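Local coordinates for choline dehydrogenase and related flavoproteins (Aspergillus oryzae, PDB 3Q9T), which oxidises formate as a member of the glucose-methanol-choline oxidoreductase family, carrying 8-formyl-FAD at its catalytic site, at residues 9-14 / 263-268; 275-280 / 289-294; 301-306 / 514-519. All coordinates share one frame; numbering follows the deposited sequence.

Contact 1 (9-14 / 263-268); sequences FVIVGG and ILSQGV. With FAY ([(2R,3S,4R,5R)-5-(6-amino-9H-purin-9-yl)-3,4-dihydroxytetrahydrofuran-2-yl]methyl (2R,3S,4S)-5-(8-formyl-7-methyl-2,4-dioxo-3,4-dihydrobenzo[g]pteridin-10(2H)-yl)-2,3,4-trihydroxypentyl dihydrogen diphosphate), chain D.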
loop_
_atom_site.group_PDB
_atom_site.type_symbol
_atom_site.label_atom_id
_atom_site.label_comp_id
_atom_site.label_asym_id
_atom_site.label_seq_id
_atom_site.Cartn_x
_atom_site.Cartn_y
_atom_site.Cartn_z
ATOM N N PHE A 9 15.233 -39.612 6.598
ATOM C CA PHE A 9 15.282 -38.164 6.396
ATOM C C PHE A 9 13.913 -37.604 6.090
ATOM O O PHE A 9 13.175 -38.144 5.250
ATOM C CB PHE A 9 16.241 -37.788 5.267
ATOM C CG PHE A 9 17.663 -38.147 5.547
ATOM C CD1 PHE A 9 18.403 -37.421 6.463
ATOM C CD2 PHE A 9 18.263 -39.216 4.898
ATOM C CE1 PHE A 9 19.713 -37.750 6.717
ATOM C CE2 PHE A 9 19.578 -39.558 5.152
ATOM C CZ PHE A 9 20.305 -38.832 6.065
ATOM N N VAL A 10 13.582 -36.509 6.769
ATOM C CA VAL A 10 12.329 -35.804 6.497
ATOM C C VAL A 10 12.654 -34.447 5.887
ATOM O O VAL A 10 13.395 -33.669 6.476
ATOM C CB VAL A 10 11.502 -35.617 7.778
ATOM C CG1 VAL A 10 10.295 -34.749 7.515
ATOM C CG2 VAL A 10 11.076 -36.986 8.359
ATOM N N ILE A 11 12.136 -34.180 4.691
ATOM C CA ILE A 11 12.230 -32.831 4.125
ATOM C C ILE A 11 10.900 -32.092 4.332
ATOM O O ILE A 11 9.831 -32.568 3.928
ATOM C CB ILE A 11 12.612 -32.824 2.635
ATOM C CG1 ILE A 11 14.103 -33.141 2.436
ATOM C CG2 ILE A 11 12.311 -31.452 2.005
ATOM C CD1 ILE A 11 14.475 -34.552 2.738
ATOM N N VAL A 12 10.979 -30.940 4.985
ATOM C CA VAL A 12 9.794 -30.141 5.293
ATOM C C VAL A 12 9.679 -29.020 4.285
ATOM O O VAL A 12 10.377 -28.006 4.393
ATOM C CB VAL A 12 9.888 -29.544 6.709
ATOM C CG1 VAL A 12 8.645 -28.736 7.042
ATOM C CG2 VAL A 12 10.071 -30.665 7.724
ATOM N N GLY A 13 8.796 -29.212 3.301
ATOM C CA GLY A 13 8.663 -28.285 2.196
ATOM C C GLY A 13 9.252 -28.888 0.931
ATOM O O GLY A 13 10.461 -28.909 0.769
ATOM N N GLY A 14 8.398 -29.397 0.044
ATOM C CA GLY A 14 8.854 -29.993 -1.200
ATOM C C GLY A 14 9.086 -28.956 -2.291
ATOM O O GLY A 14 8.541 -29.057 -3.389
ATOM N N ILE A 263 15.405 -31.857 7.387
ATOM C CA ILE A 263 15.837 -30.718 6.591
ATOM C C ILE A 263 14.660 -29.773 6.331
ATOM O O ILE A 263 13.661 -30.147 5.701
ATOM C CB ILE A 263 16.497 -31.118 5.255
ATOM C CG1 ILE A 263 17.665 -32.102 5.458
ATOM C CG2 ILE A 263 17.028 -29.876 4.567
ATOM C CD1 ILE A 263 17.256 -33.532 5.707
ATOM N N LEU A 264 14.784 -28.550 6.835
ATOM C CA LEU A 264 13.748 -27.543 6.683
ATOM C C LEU A 264 13.982 -26.760 5.387
ATOM O O LEU A 264 14.999 -26.101 5.230
ATOM C CB LEU A 264 13.742 -26.617 7.893
ATOM C CG LEU A 264 12.749 -25.447 7.866
ATOM C CD1 LEU A 264 11.346 -25.916 7.539
ATOM C CD2 LEU A 264 12.774 -24.690 9.216
ATOM N N SER A 265 13.022 -26.867 4.471
ATOM C CA SER A 265 13.085 -26.273 3.146
ATOM C C SER A 265 11.788 -25.510 2.796
ATOM O O SER A 265 11.265 -25.619 1.682
ATOM C CB SER A 265 13.320 -27.378 2.105
ATOM O OG SER A 265 14.516 -28.105 2.371
ATOM N N GLN A 266 11.260 -24.733 3.732
ATOM C CA GLN A 266 9.955 -24.115 3.491
ATOM C C GLN A 266 10.074 -22.760 2.801
ATOM O O GLN A 266 9.074 -22.084 2.590
ATOM C CB GLN A 266 9.125 -24.016 4.777
ATOM C CG GLN A 266 8.563 -25.355 5.266
ATOM C CD GLN A 266 7.399 -25.166 6.239
ATOM O OE1 GLN A 266 6.575 -26.054 6.411
ATOM N NE2 GLN A 266 7.348 -24.008 6.884
ATOM N N GLY A 267 11.295 -22.381 2.425
ATOM C CA GLY A 267 11.516 -21.147 1.679
ATOM C C GLY A 267 11.773 -19.962 2.588
ATOM O O GLY A 267 11.517 -20.034 3.791
ATOM N N VAL A 268 12.253 -18.868 2.000
ATOM C CA VAL A 268 12.655 -17.670 2.736
ATOM C C VAL A 268 11.620 -17.095 3.707
ATOM O O VAL A 268 11.992 -16.479 4.715
ATOM C CB VAL A 268 13.080 -16.526 1.766
ATOM C CG1 VAL A 268 11.877 -16.019 0.983
ATOM C CG2 VAL A 268 13.781 -15.385 2.545
HETATM P P FAY D . 13.180 -22.307 -2.199
HETATM N N1 FAY D . 14.692 -17.210 -9.876
HETATM C C2 FAY D . 15.397 -17.430 -11.057
HETATM O O2 FAY D . 16.524 -17.909 -11.021
HETATM N N3 FAY D . 14.707 -17.568 -12.243
HETATM C C4 FAY D . 13.491 -16.945 -12.374
HETATM O O4 FAY D . 13.231 -16.419 -13.472
HETATM N N5 FAY D . 11.540 -16.100 -11.289
HETATM C C6 FAY D . 9.413 -15.767 -10.349
HETATM C C7 FAY D . 8.518 -15.873 -9.298
HETATM C C8 FAY D . 8.960 -16.367 -8.066
HETATM O O8 FAY D . 8.252 -17.257 -6.018
HETATM C C9 FAY D . 10.265 -16.862 -7.949
HETATM P PA FAY D . 10.385 -22.681 -2.437
HETATM C "C1'" FAY D . 13.069 -17.635 -7.521
HETATM C C10 FAY D . 13.375 -16.819 -9.921
HETATM N N10 FAY D . 12.551 -16.978 -8.803
HETATM N N1A FAY D . 3.609 -26.313 5.341
HETATM O O1A FAY D . 9.259 -21.704 -2.368
HETATM C C1B FAY D . 6.366 -25.338 0.980
HETATM O O1P FAY D . 13.500 -23.782 -2.182
HETATM C "C2'" FAY D . 13.014 -19.178 -7.601
HETATM O "O2'" FAY D . 11.785 -19.523 -8.133
HETATM C C2A FAY D . 3.912 -27.194 4.320
HETATM O O2A FAY D . 10.739 -23.108 -3.828
HETATM C C2B FAY D . 5.949 -24.474 -0.197
HETATM O O2B FAY D . 4.680 -24.821 -0.723
HETATM O O2P FAY D . 14.068 -21.544 -1.234
HETATM C "C3'" FAY D . 13.309 -20.092 -6.367
HETATM O "O3'" FAY D . 12.470 -21.238 -6.236
HETATM N N3A FAY D . 4.653 -26.775 3.227
HETATM C C3B FAY D . 7.052 -24.771 -1.189
HETATM O O3B FAY D . 6.744 -25.970 -1.857
HETATM O O3P FAY D . 11.664 -22.073 -1.705
HETATM C "C4'" FAY D . 13.323 -19.397 -5.029
HETATM O "O4'" FAY D . 14.168 -18.262 -5.193
HETATM C C4A FAY D . 5.089 -25.490 3.164
HETATM C C4B FAY D . 8.253 -25.048 -0.318
HETATM O O4B FAY D . 7.768 -25.251 0.999
HETATM C C4X FAY D . 12.827 -16.564 -11.192
HETATM C "C5'" FAY D . 13.832 -20.348 -3.918
HETATM O "O5'" FAY D . 13.234 -21.634 -3.693
HETATM C C5A FAY D . 4.802 -24.592 4.188
HETATM C C5B FAY D . 9.248 -23.906 -0.368
HETATM O O5B FAY D . 9.948 -23.996 -1.584
HETATM C C5X FAY D . 10.761 -16.056 -10.154
HETATM C C6A FAY D . 4.049 -25.001 5.287
HETATM N N6A FAY D . 3.688 -24.113 6.223
HETATM N N7A FAY D . 5.358 -23.405 3.868
HETATM C C7M FAY D . 7.144 -15.272 -9.471
HETATM C C8A FAY D . 5.996 -23.523 2.684
HETATM C C8M FAY D . 7.934 -16.832 -7.106
HETATM C C9A FAY D . 11.196 -16.670 -8.968
HETATM N N9A FAY D . 5.832 -24.801 2.238
#
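Ile11 and Ile263 run side by side on one face of a parallel strand pair, their CD1 methyls 4.2 Å apart. In Ile263, CG1 is anti to the carbonyl carbon (chi1 -54°), which takes its CD1 back toward the start of the partner strand, where it meets Phe9 CD1 obliquely at 4.1 Å. The opposite face belongs to Val12: its CG1, anti to the backbone N, touches Leu264 CD1 at 3.9 Å and Gln266 OE1 at 3.4 Å. Between the strands, Val10 O accepts from Ile263 N, Ile263 O from Val12 N, and Val12 O from Ser265 N. These are two inner, neighbouring strands of the five-stranded parallel sheet of the Rossmann-type FAD-binding fold, and Gly13 fits the first glycine of its GxGxxG pattern. A CB on Gly13 would run into Ser265 O, and its positive phi also calls for glycine; its CA lies 3.4 Å from FAY O4B. Ser265 OG, near Ile11 CG2, is hydrogen-bonded to Ala541 O. The Gln266 amide lies over the face of the adenine, CD 3.4 Å from FAY C5A and OE1 3.0 Å from FAY C6A, with OE1 also held by a hydrogen bond to Ser229 OG.

Contact 2 (275-280 / 289-294); sequences LMLSGI and HGINTI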
loop_
_atom_site.group_PDB
_atom_site.type_symbol
_atom_site.label_atom_id
_atom_site.label_comp_id
_atom_site.label_asym_id
_atom_site.label_seq_id
_atom_site.Cartn_x
_atom_site.Cartn_y
_atom_site.Cartn_z
ATOM N N LEU A 275 10.501 -22.126 12.230
ATOM C CA LEU A 275 11.528 -22.169 13.274
ATOM C C LEU A 275 10.990 -21.463 14.513
ATOM O O LEU A 275 11.034 -22.008 15.615
ATOM C CB LEU A 275 12.845 -21.533 12.825
ATOM C CG LEU A 275 13.734 -22.340 11.866
ATOM C CD1 LEU A 275 14.960 -21.517 11.453
ATOM C CD2 LEU A 275 14.157 -23.634 12.522
ATOM N N MET A 276 10.435 -20.270 14.325
ATOM C CA MET A 276 9.928 -19.512 15.462
ATOM C C MET A 276 8.795 -20.229 16.192
ATOM O O MET A 276 8.805 -20.289 17.405
ATOM C CB MET A 276 9.550 -18.099 15.060
ATOM C CG MET A 276 10.773 -17.273 14.706
ATOM S SD MET A 276 10.420 -15.544 14.342
ATOM C CE MET A 276 9.655 -15.647 12.729
ATOM N N LEU A 277 7.849 -20.794 15.452
ATOM C CA LEU A 277 6.745 -21.534 16.046
ATOM C C LEU A 277 7.248 -22.744 16.811
ATOM O O LEU A 277 6.547 -23.287 17.650
ATOM C CB LEU A 277 5.763 -21.997 14.960
ATOM C CG LEU A 277 4.930 -20.898 14.277
ATOM C CD1 LEU A 277 3.977 -21.483 13.258
ATOM C CD2 LEU A 277 4.170 -20.087 15.305
ATOM N N SER A 278 8.472 -23.165 16.502
ATOM C CA SER A 278 9.052 -24.358 17.088
ATOM C C SER A 278 9.973 -24.013 18.247
ATOM O O SER A 278 10.630 -24.888 18.802
ATOM C CB SER A 278 9.821 -25.148 16.034
ATOM O OG SER A 278 8.965 -25.550 14.986
ATOM N N GLY A 279 10.028 -22.731 18.598
ATOM C CA GLY A 279 10.833 -22.286 19.718
ATOM C C GLY A 279 12.242 -21.837 19.377
ATOM O O GLY A 279 13.086 -21.711 20.262
ATOM N N ILE A 280 12.507 -21.580 18.105
ATOM C CA ILE A 280 13.845 -21.150 17.712
ATOM C C ILE A 280 13.770 -19.810 17.007
ATOM O O ILE A 280 13.300 -19.733 15.882
ATOM C CB ILE A 280 14.510 -22.157 16.751
ATOM C CG1 ILE A 280 14.513 -23.563 17.356
ATOM C CG2 ILE A 280 15.929 -21.698 16.415
ATOM C CD1 ILE A 280 14.539 -24.661 16.329
ATOM N N HIS A 289 4.359 -13.799 21.506
ATOM C CA HIS A 289 3.279 -14.602 20.931
ATOM C C HIS A 289 3.009 -15.875 21.722
ATOM O O HIS A 289 2.373 -16.799 21.223
ATOM C CB HIS A 289 3.557 -14.917 19.458
ATOM C CG HIS A 289 3.691 -13.691 18.615
ATOM N ND1 HIS A 289 2.604 -12.933 18.236
ATOM C CD2 HIS A 289 4.783 -13.053 18.132
ATOM C CE1 HIS A 289 3.020 -11.892 17.534
ATOM N NE2 HIS A 289 4.338 -11.942 17.452
ATOM N N GLY A 290 3.493 -15.925 22.958
ATOM C CA GLY A 290 3.195 -17.060 23.816
ATOM C C GLY A 290 3.999 -18.312 23.498
ATOM O O GLY A 290 3.635 -19.400 23.932
ATOM N N ILE A 291 5.096 -18.167 22.755
ATOM C CA ILE A 291 5.946 -19.318 22.418
ATOM C C ILE A 291 7.169 -19.420 23.326
ATOM O O ILE A 291 7.907 -18.463 23.506
ATOM C CB ILE A 291 6.430 -19.249 20.960
ATOM C CG1 ILE A 291 5.229 -19.136 20.011
ATOM C CG2 ILE A 291 7.295 -20.462 20.623
ATOM C CD1 ILE A 291 5.600 -18.647 18.623
ATOM N N ASN A 292 7.389 -20.590 23.904
ATOM C CA ASN A 292 8.617 -20.805 24.657
ATOM C C ASN A 292 9.865 -20.647 23.801
ATOM O O ASN A 292 9.857 -20.942 22.614
ATOM C CB ASN A 292 8.604 -22.182 25.304
ATOM C CG ASN A 292 7.620 -22.262 26.444
ATOM O OD1 ASN A 292 7.499 -21.320 27.240
ATOM N ND2 ASN A 292 6.895 -23.373 26.525
ATOM N N THR A 293 10.939 -20.172 24.410
ATOM C CA THR A 293 12.198 -20.078 23.698
ATOM C C THR A 293 13.021 -21.297 24.018
ATOM O O THR A 293 13.354 -21.531 25.166
ATOM C CB THR A 293 12.981 -18.848 24.116
ATOM O OG1 THR A 293 12.186 -17.689 23.877
ATOM C CG2 THR A 293 14.284 -18.745 23.319
ATOM N N ILE A 294 13.330 -22.089 23.001
ATOM C CA ILE A 294 14.235 -23.208 23.183
ATOM C C ILE A 294 15.649 -22.746 22.870
ATOM O O ILE A 294 16.576 -23.020 23.622
ATOM C CB ILE A 294 13.849 -24.388 22.305
ATOM C CG1 ILE A 294 12.497 -24.948 22.768
ATOM C CG2 ILE A 294 14.938 -25.447 22.358
ATOM C CD1 ILE A 294 11.935 -26.002 21.863
#
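Ile291 reaches from the loop that follows helix 283-287 and sets its side chain against the C-terminal end of helix 267-277, at Met276, Leu277 and Gly279. From CB, which points toward the helix, the chain forks. The CG2 branch, anti to the backbone N, comes to 3.6 Å from Met276 O and also rests against the bare CA of Gly279. The other branch leaves through CG1, anti to the carbonyl carbon (chi1 -56°), and its extended end puts CD1 3.9 Å from Leu277 CD2, the two side chains crossing at a slant; the same CD1 stays within 3.8 Å of Met276 O. Both methyls of Ile291 thus approach Met276 O from one side. Gly279, at positive phi, closes the helix in a Schellman motif, with Ile280 N bonded to Leu275 O and Gly279 N to Met276 O; Leu275 O also accepts from Ser278 N. Further along, Asn292 O makes a CA-H...O contact with Gly279 CA at 3.3 Å. Gly279 O in turn accepts from Ile294 N at 2.8 Å, while Ile294 CD1 sits 3.5 Å from Ser278 O. Gly290 ends helix 283-287 with a Schellman motif of its own, which delivers Ile291 to this spot. Ser278 OG serves the helix side, bonded to Leu232 N and Leu274 O. One backbone hydrogen bond joins the two segments directly, and the rest is mostly aliphatic branches against peptide oxygens, a leucine methyl and a glycine CA: a single directional bond among weak, largely apolar contacts.

Contact 3 (301-306 / 514-519); sequences GQNLMD and TARLSK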
loop_
_atom_site.group_PDB
_atom_site.type_symbol
_atom_site.label_atom_id
_atom_site.label_comp_id
_atom_site.label_asym_id
_atom_site.label_seq_id
_atom_site.Cartn_x
_atom_site.Cartn_y
_atom_site.Cartn_z
ATOM N N GLY A 301 14.541 -14.975 10.757
ATOM C CA GLY A 301 13.622 -14.021 10.148
ATOM C C GLY A 301 14.272 -12.672 9.832
ATOM O O GLY A 301 13.713 -11.884 9.079
ATOM N N GLN A 302 15.433 -12.391 10.432
ATOM C CA GLN A 302 16.174 -11.161 10.129
ATOM C C GLN A 302 16.998 -11.293 8.849
ATOM O O GLN A 302 17.121 -12.387 8.298
ATOM C CB GLN A 302 17.071 -10.779 11.308
ATOM C CG GLN A 302 16.286 -10.562 12.585
ATOM C CD GLN A 302 15.229 -9.468 12.445
ATOM O OE1 GLN A 302 15.540 -8.327 12.097
ATOM N NE2 GLN A 302 13.974 -9.820 12.704
ATOM N N ASN A 303 17.545 -10.179 8.363
ATOM C CA ASN A 303 18.393 -10.215 7.170
ATOM C C ASN A 303 17.670 -10.628 5.895
ATOM O O ASN A 303 18.292 -11.116 4.958
ATOM C CB ASN A 303 19.582 -11.152 7.381
ATOM C CG ASN A 303 20.282 -10.902 8.698
ATOM O OD1 ASN A 303 20.692 -9.779 8.989
ATOM N ND2 ASN A 303 20.398 -11.942 9.515
ATOM N N LEU A 304 16.358 -10.439 5.853
ATOM C CA LEU A 304 15.625 -10.663 4.616
ATOM C C LEU A 304 16.143 -9.680 3.557
ATOM O O LEU A 304 16.040 -8.463 3.732
ATOM C CB LEU A 304 14.139 -10.454 4.855
ATOM C CG LEU A 304 13.292 -10.328 3.603
ATOM C CD1 LEU A 304 13.319 -11.656 2.880
ATOM C CD2 LEU A 304 11.879 -9.898 3.956
ATOM N N MET A 305 16.717 -10.203 2.472
ATOM C CA MET A 305 17.216 -9.347 1.388
ATOM C C MET A 305 16.674 -9.804 0.037
ATOM O O MET A 305 16.673 -11.005 -0.273
ATOM C CB MET A 305 18.747 -9.322 1.347
ATOM C CG MET A 305 19.309 -8.144 0.570
ATOM S SD MET A 305 19.263 -6.595 1.522
ATOM C CE MET A 305 19.769 -5.462 0.232
ATOM N N ASP A 306 16.205 -8.844 -0.753
ATOM C CA ASP A 306 15.595 -9.138 -2.045
ATOM C C ASP A 306 16.097 -8.084 -3.036
ATOM O O ASP A 306 16.739 -7.109 -2.633
ATOM C CB ASP A 306 14.071 -9.095 -1.898
ATOM C CG ASP A 306 13.317 -9.651 -3.122
ATOM O OD1 ASP A 306 13.942 -10.129 -4.077
ATOM O OD2 ASP A 306 12.070 -9.615 -3.112
ATOM N N THR A 514 16.846 -15.148 5.526
ATOM C CA THR A 514 16.154 -15.176 6.812
ATOM C C THR A 514 16.578 -16.284 7.774
ATOM O O THR A 514 16.037 -16.386 8.866
ATOM C CB THR A 514 14.649 -15.289 6.596
ATOM O OG1 THR A 514 14.398 -16.395 5.715
ATOM C CG2 THR A 514 14.123 -13.992 5.977
ATOM N N ALA A 515 17.516 -17.130 7.372
ATOM C CA ALA A 515 18.093 -18.090 8.307
ATOM C C ALA A 515 19.501 -18.397 7.825
ATOM O O ALA A 515 19.842 -19.534 7.542
ATOM C CB ALA A 515 17.240 -19.352 8.397
ATOM N N ARG A 516 20.320 -17.357 7.768
ATOM C CA ARG A 516 21.501 -17.367 6.944
ATOM C C ARG A 516 22.650 -18.215 7.464
ATOM O O ARG A 516 22.848 -18.372 8.679
ATOM C CB ARG A 516 21.988 -15.942 6.710
ATOM C CG ARG A 516 22.657 -15.297 7.912
ATOM C CD ARG A 516 22.908 -13.819 7.619
ATOM N NE ARG A 516 23.475 -13.133 8.761
ATOM C CZ ARG A 516 23.825 -11.855 8.763
ATOM N NH1 ARG A 516 23.651 -11.113 7.672
ATOM N NH2 ARG A 516 24.339 -11.322 9.861
ATOM N N LEU A 517 23.398 -18.763 6.513
ATOM C CA LEU A 517 24.598 -19.483 6.874
ATOM C C LEU A 517 25.532 -18.534 7.627
ATOM O O LEU A 517 25.587 -17.323 7.360
ATOM C CB LEU A 517 25.250 -20.126 5.649
ATOM C CG LEU A 517 26.346 -19.386 4.898
ATOM C CD1 LEU A 517 27.536 -19.302 5.792
ATOM C CD2 LEU A 517 26.699 -20.139 3.642
ATOM N N SER A 518 26.239 -19.101 8.599
ATOM C CA SER A 518 27.071 -18.294 9.489
ATOM C C SER A 518 28.058 -19.146 10.287
ATOM O O SER A 518 27.950 -20.366 10.332
ATOM C CB SER A 518 26.175 -17.516 10.456
ATOM O OG SER A 518 25.462 -18.417 11.291
ATOM N N LYS A 519 28.996 -18.491 10.958
ATOM C CA LYS A 519 29.979 -19.217 11.753
ATOM C C LYS A 519 29.520 -19.479 13.188
ATOM O O LYS A 519 30.039 -20.372 13.840
ATOM C CB LYS A 519 31.332 -18.499 11.728
ATOM C CG LYS A 519 32.026 -18.622 10.368
ATOM C CD LYS A 519 33.195 -17.667 10.240
ATOM C CE LYS A 519 34.049 -18.021 9.021
ATOM N NZ LYS A 519 35.003 -16.917 8.698
HETATM O O HOH W 1 19.333 -14.514 8.850
#
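Gly301 and Thr514 join backbone to backbone where the short, weakly bonded strand around 302-304, at the edge of a three-stranded antiparallel sheet with 431-434 and 445-447, meets the loop that leads on to strand 538-540 of the FAD-binding Rossmann-type sheet. The direct hydrogen bond runs from Gly301 N to Thr514 O and is 2.8 Å long. A CA-H...O contact supports it next door: Thr514 CA points almost straight at Gln302 O, 3.3 Å away with 176° at the hydrogen. Apolar contact is carried by Thr514 CG2, which lies alongside Leu304 and touches its CB at 3.7 Å; with CG2 anti to the carbonyl carbon, OG1 is turned the other way, to Val268 O.

The remaining interaction is a stack of flat polar groups. The Asn303 amide lies over one face of the Arg516 guanidinium, their planes 7° apart, with ND2 3.4 Å from Arg516 NE and offset toward the rim. ND2 and NE are both donors, so nothing is shared between them: Arg516 NH2 bonds to Gln523 O, and Asn303 ND2 donates to His299 ND1. Beside the Asn303 amide one water links the two segments, accepting from Asn303 ND2 at 2.9 Å and from Arg516 N at 3.2 Å.

Overall arrangement
From the N terminus, the chain lays down strand 9-12 and comes back to it about 250 residues later, where contact 1 closes the longest loop of the three inside the Rossmann-type sheet. Helix 267-277 follows at once, and contact 2 closes a short loop at its far end. Contact 3 then opens and returns some 200 residues on, tying the small antiparallel sheet of 302-304 to the loop before strand 538-540. The three closures run in series; none nests or crosses. Helix 267-277 links them: Leu264 CD2 packs on Leu275 CG between contacts 1 and 2, while Val268 CG2, packed on Leu304 CD1, joins contacts 1 and 3. Contacts 2 and 3 approach without touching.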